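Long-range contact in protein piwi (Drosophila melanogaster, PDB 6KR6), which binds piRNAs and, guided by them, represses transposable elements in the germline as an Argonaute-family protein of the Piwi subfamily: residues Thr564-Glu569 and Leu767-Ser772. Numbering follows the deposited sequence.
With nucleotides of chain B.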
ATOM      1  N   THR A 564     -14.568 -20.503  16.495  1.00 80.10           N
ATOM      2  CA  THR A 564     -13.667 -19.461  16.971  1.00 75.54           C
ATOM      3  C   THR A 564     -12.530 -20.064  17.781  1.00 69.83           C
ATOM      4  O   THR A 564     -12.784 -20.674  18.831  1.00 70.50           O
ATOM      5  CB  THR A 564     -14.444 -18.451  17.809  1.00 76.52           C
ATOM      6  OG1 THR A 564     -15.631 -18.062  17.106  1.00 78.21           O
ATOM      7  CG2 THR A 564     -13.607 -17.224  18.068  1.00 78.78           C
ATOM      8  N   PRO A 565     -11.274 -19.925  17.345  1.00 70.64           N
ATOM      9  CA  PRO A 565     -10.166 -20.472  18.148  1.00 68.94           C
ATOM     10  C   PRO A 565      -9.867 -19.661  19.395  1.00 68.69           C
ATOM     11  O   PRO A 565      -9.557 -20.243  20.442  1.00 68.84           O
ATOM     12  CB  PRO A 565      -8.982 -20.462  17.169  1.00 60.24           C
ATOM     13  CG  PRO A 565      -9.594 -20.348  15.819  1.00 64.83           C
ATOM     14  CD  PRO A 565     -10.830 -19.530  16.001  1.00 71.77           C
ATOM     15  N   TRP A 566      -9.929 -18.334  19.317  1.00 63.46           N
ATOM     16  CA  TRP A 566      -9.670 -17.488  20.473  1.00 67.32           C
ATOM     17  C   TRP A 566     -10.406 -16.165  20.294  1.00 71.93           C
ATOM     18  O   TRP A 566     -11.038 -15.915  19.264  1.00 76.77           O
ATOM     19  CB  TRP A 566      -8.163 -17.284  20.683  1.00 77.42           C
ATOM     20  CG  TRP A 566      -7.452 -16.539  19.582  1.00 74.38           C
ATOM     21  CD1 TRP A 566      -7.457 -15.190  19.366  1.00 66.90           C
ATOM     22  CD2 TRP A 566      -6.608 -17.099  18.568  1.00 66.13           C
ATOM     23  NE1 TRP A 566      -6.682 -14.879  18.277  1.00 68.30           N
ATOM     24  CE2 TRP A 566      -6.149 -16.034  17.768  1.00 63.03           C
ATOM     25  CE3 TRP A 566      -6.201 -18.400  18.252  1.00 72.39           C
ATOM     26  CZ2 TRP A 566      -5.307 -16.226  16.677  1.00 65.24           C
ATOM     27  CZ3 TRP A 566      -5.365 -18.589  17.169  1.00 68.35           C
ATOM     28  CH2 TRP A 566      -4.927 -17.508  16.396  1.00 71.79           C
ATOM     29  N   MET A 567     -10.314 -15.309  21.311  1.00 72.62           N
ATOM     30  CA  MET A 567     -11.041 -14.047  21.324  1.00 71.43           C
ATOM     31  C   MET A 567     -10.286 -13.053  22.197  1.00 67.45           C
ATOM     32  O   MET A 567      -9.472 -13.429  23.043  1.00 73.33           O
ATOM     33  CB  MET A 567     -12.487 -14.256  21.813  1.00 68.48           C
ATOM     34  CG  MET A 567     -13.363 -13.002  21.961  1.00 82.06           C
ATOM     35  SD  MET A 567     -13.455 -11.918  20.520  1.00 77.85           S
ATOM     36  CE  MET A 567     -13.785 -13.081  19.206  1.00 83.03           C
ATOM     37  N   ILE A 568     -10.553 -11.774  21.961  1.00 72.86           N
ATOM     38  CA  ILE A 568      -9.933 -10.689  22.695  1.00 78.51           C
ATOM     39  C   ILE A 568     -10.929 -10.166  23.724  1.00 79.01           C
ATOM     40  O   ILE A 568     -12.144 -10.353  23.604  1.00 83.14           O
ATOM     41  CB  ILE A 568      -9.471  -9.572  21.727  1.00 78.97           C
ATOM     42  CG1 ILE A 568      -8.660  -8.496  22.452  1.00 85.66           C
ATOM     43  CG2 ILE A 568     -10.666  -8.955  21.016  1.00 67.38           C
ATOM     44  CD1 ILE A 568      -7.451  -9.027  23.163  1.00 79.89           C
ATOM     45  N   GLU A 569     -10.409  -9.522  24.767  1.00 71.32           N
ATOM     46  CA  GLU A 569     -11.255  -8.826  25.734  1.00 69.30           C
ATOM     47  C   GLU A 569     -11.816  -7.566  25.085  1.00 83.96           C
ATOM     48  O   GLU A 569     -11.070  -6.633  24.776  1.00 90.48           O
ATOM     49  CB  GLU A 569     -10.458  -8.491  26.990  1.00 80.44           C
ATOM     50  CG  GLU A 569     -10.137  -9.689  27.870  1.00 91.73           C
ATOM     51  CD  GLU A 569      -9.321  -9.309  29.090  1.00 98.97           C
ATOM     52  OE1 GLU A 569      -8.488  -8.384  28.976  1.00107.65           O
ATOM     53  OE2 GLU A 569      -9.516  -9.925  30.160  1.00 93.08           O
ATOM     54  N   LEU A 767      -6.901 -10.753  15.924  1.00 58.88           N
ATOM     55  CA  LEU A 767      -7.948 -11.726  15.629  1.00 65.52           C
ATOM     56  C   LEU A 767      -7.817 -12.367  14.248  1.00 69.99           C
ATOM     57  O   LEU A 767      -8.809 -12.844  13.691  1.00 66.68           O
ATOM     58  CB  LEU A 767      -9.323 -11.074  15.773  1.00 64.93           C
ATOM     59  CG  LEU A 767      -9.747 -10.630  17.176  1.00 66.84           C
ATOM     60  CD1 LEU A 767     -10.949  -9.704  17.098  1.00 58.67           C
ATOM     61  CD2 LEU A 767     -10.056 -11.836  18.050  1.00 69.01           C
ATOM     62  N   TYR A 768      -6.615 -12.396  13.678  1.00 66.81           N
ATOM     63  CA  TYR A 768      -6.387 -13.102  12.419  1.00 62.25           C
ATOM     64  C   TYR A 768      -5.919 -14.515  12.750  1.00 67.79           C
ATOM     65  O   TYR A 768      -4.782 -14.716  13.186  1.00 76.51           O
ATOM     66  CB  TYR A 768      -5.373 -12.373  11.543  1.00 69.60           C
ATOM     67  CG  TYR A 768      -5.233 -12.980  10.162  1.00 72.52           C
ATOM     68  CD1 TYR A 768      -6.294 -12.960   9.265  1.00 68.06           C
ATOM     69  CD2 TYR A 768      -4.044 -13.571   9.757  1.00 68.06           C
ATOM     70  CE1 TYR A 768      -6.177 -13.517   8.005  1.00 63.22           C
ATOM     71  CE2 TYR A 768      -3.916 -14.126   8.498  1.00 65.60           C
ATOM     72  CZ  TYR A 768      -4.984 -14.097   7.627  1.00 68.30           C
ATOM     73  OH  TYR A 768      -4.858 -14.649   6.375  1.00 76.84           O
ATOM     74  N   TYR A 769      -6.794 -15.494  12.526  1.00 70.89           N
ATOM     75  CA  TYR A 769      -6.589 -16.841  13.041  1.00 70.25           C
ATOM     76  C   TYR A 769      -5.556 -17.649  12.264  1.00 73.79           C
ATOM     77  O   TYR A 769      -5.119 -18.694  12.759  1.00 82.68           O
ATOM     78  CB  TYR A 769      -7.925 -17.584  13.067  1.00 62.86           C
ATOM     79  CG  TYR A 769      -8.924 -16.967  14.019  1.00 70.74           C
ATOM     80  CD1 TYR A 769      -8.524 -16.504  15.267  1.00 64.75           C
ATOM     81  CD2 TYR A 769     -10.259 -16.834  13.666  1.00 72.54           C
ATOM     82  CE1 TYR A 769      -9.430 -15.934  16.139  1.00 62.28           C
ATOM     83  CE2 TYR A 769     -11.172 -16.264  14.531  1.00 65.31           C
ATOM     84  CZ  TYR A 769     -10.752 -15.817  15.767  1.00 66.62           C
ATOM     85  OH  TYR A 769     -11.659 -15.248  16.628  1.00 75.56           O
ATOM     86  N   ASN A 770      -5.155 -17.209  11.072  1.00 72.95           N
ATOM     87  CA  ASN A 770      -4.080 -17.889  10.363  1.00 71.13           C
ATOM     88  C   ASN A 770      -2.701 -17.517  10.888  1.00 73.14           C
ATOM     89  O   ASN A 770      -1.709 -18.114  10.457  1.00 80.45           O
ATOM     90  CB  ASN A 770      -4.150 -17.589   8.862  1.00 75.46           C
ATOM     91  CG  ASN A 770      -4.892 -18.660   8.087  1.00 79.67           C
ATOM     92  OD1 ASN A 770      -5.626 -19.462   8.662  1.00 82.40           O
ATOM     93  ND2 ASN A 770      -4.702 -18.678   6.771  1.00 68.51           N
ATOM     94  N   TRP A 771      -2.613 -16.552  11.801  1.00 67.56           N
ATOM     95  CA  TRP A 771      -1.340 -16.089  12.341  1.00 73.37           C
ATOM     96  C   TRP A 771      -1.459 -16.013  13.855  1.00 80.40           C
ATOM     97  O   TRP A 771      -2.303 -15.278  14.375  1.00 82.61           O
ATOM     98  CB  TRP A 771      -0.966 -14.726  11.749  1.00 75.93           C
ATOM     99  CG  TRP A 771       0.383 -14.220  12.160  1.00 84.29           C
ATOM    100  CD1 TRP A 771       0.647 -13.188  13.012  1.00 83.82           C
ATOM    101  CD2 TRP A 771       1.658 -14.722  11.734  1.00 92.08           C
ATOM    102  NE1 TRP A 771       2.003 -13.015  13.143  1.00 84.79           N
ATOM    103  CE2 TRP A 771       2.646 -13.944  12.370  1.00 93.09           C
ATOM    104  CE3 TRP A 771       2.058 -15.754  10.879  1.00101.47           C
ATOM    105  CZ2 TRP A 771       4.009 -14.164  12.177  1.00101.64           C
ATOM    106  CZ3 TRP A 771       3.411 -15.970  10.689  1.00104.00           C
ATOM    107  CH2 TRP A 771       4.369 -15.179  11.335  1.00103.67           C
ATOM    108  N   SER A 772      -0.615 -16.768  14.559  1.00 85.23           N
ATOM    109  CA  SER A 772      -0.663 -16.826  16.019  1.00 83.47           C
ATOM    110  C   SER A 772      -0.027 -15.594  16.656  1.00 83.97           C
ATOM    111  O   SER A 772       0.859 -15.711  17.509  1.00 92.65           O
ATOM    112  CB  SER A 772       0.027 -18.098  16.515  1.00 89.50           C
ATOM    113  OG  SER A 772       1.279 -18.272  15.876  1.00 91.42           O
TER
ATOM    114  P     U B   3      -1.911 -21.969   4.458  1.00 75.51           P
ATOM    115  OP1   U B   3      -3.266 -21.367   4.349  1.00 76.84           O
ATOM    116  OP2   U B   3      -1.149 -22.312   3.231  1.00 79.50           O
ATOM    117  O5'   U B   3      -1.017 -20.991   5.342  1.00 74.63           O
ATOM    118  C5'   U B   3      -1.528 -20.420   6.538  1.00 79.16           C
ATOM    119  C4'   U B   3      -0.483 -19.590   7.241  1.00 82.31           C
ATOM    120  O4'   U B   3       0.662 -20.411   7.571  1.00 97.87           O
ATOM    121  C3'   U B   3       0.103 -18.436   6.442  1.00103.43           C
ATOM    122  O3'   U B   3      -0.730 -17.289   6.490  1.00103.28           O
ATOM    123  C2'   U B   3       1.465 -18.214   7.101  1.00108.60           C
ATOM    124  O2'   U B   3       1.347 -17.364   8.231  1.00106.55           O
ATOM    125  C1'   U B   3       1.830 -19.623   7.586  1.00104.86           C
ATOM    126  N1    U B   3       2.882 -20.278   6.772  1.00103.10           N
ATOM    127  C2    U B   3       4.194 -20.035   7.141  1.00111.79           C
ATOM    128  O2    U B   3       4.492 -19.311   8.076  1.00113.60           O
ATOM    129  N3    U B   3       5.145 -20.664   6.376  1.00111.79           N
ATOM    130  C4    U B   3       4.922 -21.501   5.303  1.00108.04           C
ATOM    131  O4    U B   3       5.886 -21.993   4.713  1.00114.91           O
ATOM    132  C5    U B   3       3.541 -21.710   4.986  1.00 97.18           C
ATOM    133  C6    U B   3       2.591 -21.108   5.714  1.00 97.55           C
ATOM    134  P     U B   4      -1.285 -16.608   5.145  1.00 93.95           P
ATOM    135  OP1   U B   4      -2.691 -16.201   5.398  1.00 77.66           O
ATOM    136  OP2   U B   4      -0.962 -17.487   3.991  1.00104.14           O
ATOM    137  O5'   U B   4      -0.417 -15.282   5.010  1.00 94.01           O
ATOM    138  C5'   U B   4      -0.180 -14.457   6.146  1.00101.20           C
ATOM    139  C4'   U B   4       1.205 -13.864   6.128  1.00119.84           C
ATOM    140  O4'   U B   4       2.185 -14.937   6.069  1.00126.28           O
ATOM    141  C3'   U B   4       1.506 -12.939   4.948  1.00120.45           C
ATOM    142  O3'   U B   4       2.316 -11.849   5.384  1.00125.71           O
ATOM    143  C2'   U B   4       2.306 -13.833   4.004  1.00119.71           C
ATOM    144  O2'   U B   4       3.179 -13.140   3.136  1.00116.67           O
ATOM    145  C1'   U B   4       3.067 -14.722   4.984  1.00122.30           C
ATOM    146  N1    U B   4       3.445 -16.028   4.422  1.00125.02           N
ATOM    147  C2    U B   4       4.580 -16.648   4.910  1.00122.96           C
ATOM    148  O2    U B   4       5.266 -16.173   5.800  1.00124.55           O
ATOM    149  N3    U B   4       4.873 -17.856   4.328  1.00123.98           N
ATOM    150  C4    U B   4       4.170 -18.488   3.322  1.00119.36           C
ATOM    151  O4    U B   4       4.563 -19.576   2.899  1.00118.24           O
ATOM    152  C5    U B   4       3.016 -17.778   2.863  1.00118.56           C
ATOM    153  C6    U B   4       2.705 -16.600   3.412  1.00123.37           C
TER
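Trp-566 holds CG between its backbone N and carbonyl carbon (chi1 64°), and Tyr-769 turns CG anti to its own carbonyl carbon (chi1 -64°); these settings bring the two ring systems together, the edge of Tyr-769 toward the face of Trp-566. Their planes stand at 89°, and Tyr-769 CD1 lies over the indole face, 3.5 Å from Trp-566 CE2. The phenol ends in a hydrogen bond from Tyr-769 OH to Trp-566 O (2.8 Å), nearly along the C=O axis. Pro-565 CD sits over the centre of one face of the phenol as a CH-pi contact, 3.5 Å from the Tyr-769 ring centroid; Leu-767 O covers the opposite face. The indole N-H is spent on His-766 O.

Both segments belong to the Piwi domain, of RNase H-like fold; residues 564-566, leading into the short edge strand 567-568 that pairs with strand 409-411, pack on the loop between helices 754-764 and 779-795. That loop makes a type I turn from Tyr-768 to Trp-771 and meets the RNA on its far side: Tyr-768 OH donates to OP1 of U4 of chain B (2.8 Å), and Asn-770 ND2, also bonded to Leu-810 O, adds a weak second bond to OP1. A leucine in place of Tyr-769 would probably leave Trp-566 O without its phenol donor and the indole face and Pro-565 CD without their aromatic partner. Farther along, Leu-767 packs its CD1 against Ile-568 CG2 (4.0 Å), while Leu-767 CD2 meets Met-567 CE at 4.1 Å.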